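Local coordinates for protein Endonuclease/exonuclease/phosphatase (Beutenbergia cavernae DSM 12333, PDB 4RUW) that belongs to the endonuclease/exonuclease/phosphatase family, with a DNase I-like two-sheet domain followed by an immunoglobulin-like domain, and binds a zinc ion, at residues A264-Q269 with V324-R329. Sequence-based numbering, arbitrary orientation.
Sequences ADTWRQ and VVMDLR
Val324 meets the indole of Trp267 through a single methyl: CG1, anti to the backbone N, comes obliquely to CE3 of the six-membered ring at 4.2 Å. Two residues on, selenomethionine Met326 carries most of the contact. Its chain is bent at both chi2 (-57°) and chi3, which folds the side chain back on itself. SE lies near the plane of the Trp267 ring, 3.8 Å from CE3 and 75° off the normal of the six-membered ring, a Met-aromatic contact made at the ring edge. CE turns instead to the backbone of Thr266 and Trp267, coming within 3.7 Å of Trp267 N. The same chain curls round the hydroxyl of Thr266, with Met326 CG 3.4 Å and CE 3.5 Å from Thr266 OG1. This buried hydroxyl, set among apolar groups, is hydrogen-bonded to the backbone O of Val298 on strand 296-300. The contact lies between the two sheets of the DNase I-like sandwich: strand 324-330 belongs to one sheet, while strand 264-265, with the short, weakly bonded helical turn that follows it, forms an edge of the other. Farther along, Leu328, which also packs on Val58 of strand 55-62, extends CD2 to Thr266 CG2 at 3.9 Å, the two side chains crossing at about a right angle. Val306 of strand 304-311 touches both Thr266 and Met326.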
loop_
_atom_site.group_PDB
_atom_site.type_symbol
_atom_site.label_atom_id
_atom_site.label_comp_id
_atom_site.label_asym_id
_atom_site.label_seq_id
_atom_site.Cartn_x
_atom_site.Cartn_y
_atom_site.Cartn_z
ATOM N N ALA A 264 6.849 -4.394 1.928
ATOM C CA ALA A 264 6.048 -5.566 1.583
ATOM C C ALA A 264 4.592 -5.152 1.437
ATOM O O ALA A 264 4.062 -4.419 2.278
ATOM C CB ALA A 264 6.184 -6.628 2.660
ATOM N N ASP A 265 3.956 -5.621 0.365
ATOM C CA ASP A 265 2.542 -5.414 0.115
ATOM C C ASP A 265 1.811 -6.356 1.064
ATOM O O ASP A 265 1.776 -7.569 0.842
ATOM C CB ASP A 265 2.283 -5.767 -1.352
ATOM C CG ASP A 265 0.827 -5.628 -1.776
ATOM O OD1 ASP A 265 -0.094 -5.556 -0.926
ATOM O OD2 ASP A 265 0.613 -5.628 -3.008
ATOM N N THR A 266 1.260 -5.809 2.144
ATOM C CA THR A 266 0.815 -6.672 3.228
ATOM C C THR A 266 -0.343 -7.585 2.820
ATOM O O THR A 266 -0.342 -8.761 3.166
ATOM C CB THR A 266 0.490 -5.895 4.522
ATOM O OG1 THR A 266 -0.594 -4.989 4.298
ATOM C CG2 THR A 266 1.734 -5.130 5.017
ATOM N N TRP A 267 -1.297 -7.054 2.055
ATOM C CA TRP A 267 -2.410 -7.873 1.595
ATOM C C TRP A 267 -1.912 -9.132 0.897
ATOM O O TRP A 267 -2.376 -10.244 1.160
ATOM C CB TRP A 267 -3.290 -7.080 0.627
ATOM C CG TRP A 267 -4.461 -7.898 0.146
ATOM C CD1 TRP A 267 -4.497 -8.742 -0.938
ATOM C CD2 TRP A 267 -5.756 -7.975 0.760
ATOM N NE1 TRP A 267 -5.744 -9.325 -1.034
ATOM C CE2 TRP A 267 -6.528 -8.875 -0.007
ATOM C CE3 TRP A 267 -6.335 -7.358 1.873
ATOM C CZ2 TRP A 267 -7.847 -9.182 0.321
ATOM C CZ3 TRP A 267 -7.649 -7.655 2.182
ATOM C CH2 TRP A 267 -8.390 -8.555 1.412
ATOM N N ARG A 268 -0.953 -8.948 -0.004
ATOM C CA ARG A 268 -0.473 -10.014 -0.855
ATOM C C ARG A 268 0.331 -11.073 -0.092
ATOM O O ARG A 268 0.529 -12.175 -0.594
ATOM C CB ARG A 268 0.362 -9.357 -1.946
ATOM C CG ARG A 268 0.777 -10.205 -3.090
ATOM C CD ARG A 268 1.517 -9.322 -4.080
ATOM N NE ARG A 268 1.711 -10.029 -5.324
ATOM C CZ ARG A 268 2.022 -9.444 -6.471
ATOM N NH1 ARG A 268 2.207 -8.123 -6.530
ATOM N NH2 ARG A 268 2.172 -10.197 -7.549
ATOM N N GLN A 269 0.786 -10.755 1.118
ATOM C CA GLN A 269 1.483 -11.742 1.940
ATOM C C GLN A 269 0.514 -12.783 2.492
ATOM O O GLN A 269 0.886 -13.944 2.658
ATOM C CB GLN A 269 2.209 -11.086 3.119
ATOM C CG GLN A 269 3.131 -9.934 2.777
ATOM C CD GLN A 269 4.142 -10.280 1.707
ATOM O OE1 GLN A 269 4.985 -11.153 1.890
ATOM N NE2 GLN A 269 4.066 -9.580 0.580
ATOM N N VAL A 324 -9.392 -1.183 3.564
ATOM C CA VAL A 324 -8.481 -2.319 3.686
ATOM C C VAL A 324 -8.004 -2.345 5.133
ATOM O O VAL A 324 -7.494 -1.338 5.641
ATOM C CB VAL A 324 -7.269 -2.182 2.730
ATOM C CG1 VAL A 324 -6.293 -3.333 2.932
ATOM C CG2 VAL A 324 -7.730 -2.098 1.281
ATOM N N VAL A 325 -8.192 -3.479 5.799
ATOM C CA VAL A 325 -7.925 -3.603 7.226
ATOM C C VAL A 325 -6.907 -4.699 7.465
ATOM O O VAL A 325 -7.195 -5.871 7.236
ATOM C CB VAL A 325 -9.223 -3.921 8.006
ATOM C CG1 VAL A 325 -8.957 -3.922 9.509
ATOM C CG2 VAL A 325 -10.333 -2.934 7.636
HETATM N N MSE A 326 -5.710 -4.317 7.892
HETATM C CA MSE A 326 -4.607 -5.267 8.025
HETATM C C MSE A 326 -4.202 -5.453 9.469
HETATM O O MSE A 326 -4.091 -4.483 10.226
HETATM C CB MSE A 326 -3.379 -4.755 7.273
HETATM C CG MSE A 326 -3.609 -4.487 5.783
HETATM SE SE MSE A 326 -4.258 -6.024 4.785
HETATM C CE MSE A 326 -2.935 -7.334 5.349
ATOM N N ASP A 327 -3.949 -6.705 9.837
ATOM C CA ASP A 327 -3.432 -7.042 11.159
ATOM C C ASP A 327 -1.959 -7.394 11.004
ATOM O O ASP A 327 -1.608 -8.370 10.325
ATOM C CB ASP A 327 -4.214 -8.209 11.758
ATOM C CG ASP A 327 -5.617 -7.804 12.187
ATOM O OD1 ASP A 327 -5.765 -6.759 12.847
ATOM O OD2 ASP A 327 -6.580 -8.524 11.858
ATOM N N LEU A 328 -1.104 -6.576 11.618
ATOM C CA LEU A 328 0.343 -6.731 11.552
ATOM C C LEU A 328 0.868 -7.079 12.936
ATOM O O LEU A 328 0.170 -6.912 13.934
ATOM C CB LEU A 328 0.988 -5.425 11.077
ATOM C CG LEU A 328 0.394 -4.801 9.808
ATOM C CD1 LEU A 328 1.114 -3.498 9.472
ATOM C CD2 LEU A 328 0.455 -5.781 8.637
ATOM N N ARG A 329 2.109 -7.554 12.997
ATOM C CA ARG A 329 2.748 -7.855 14.268
ATOM C C ARG A 329 4.188 -7.399 14.176
ATOM O O ARG A 329 4.879 -7.727 13.222
ATOM C CB ARG A 329 2.685 -9.353 14.545
ATOM C CG ARG A 329 3.246 -9.751 15.895
ATOM C CD ARG A 329 2.921 -11.198 16.193
ATOM N NE ARG A 329 1.478 -11.391 16.294
ATOM C CZ ARG A 329 0.849 -12.525 16.002
ATOM N NH1 ARG A 329 1.532 -13.576 15.575
ATOM N NH2 ARG A 329 -0.469 -12.601 16.125
#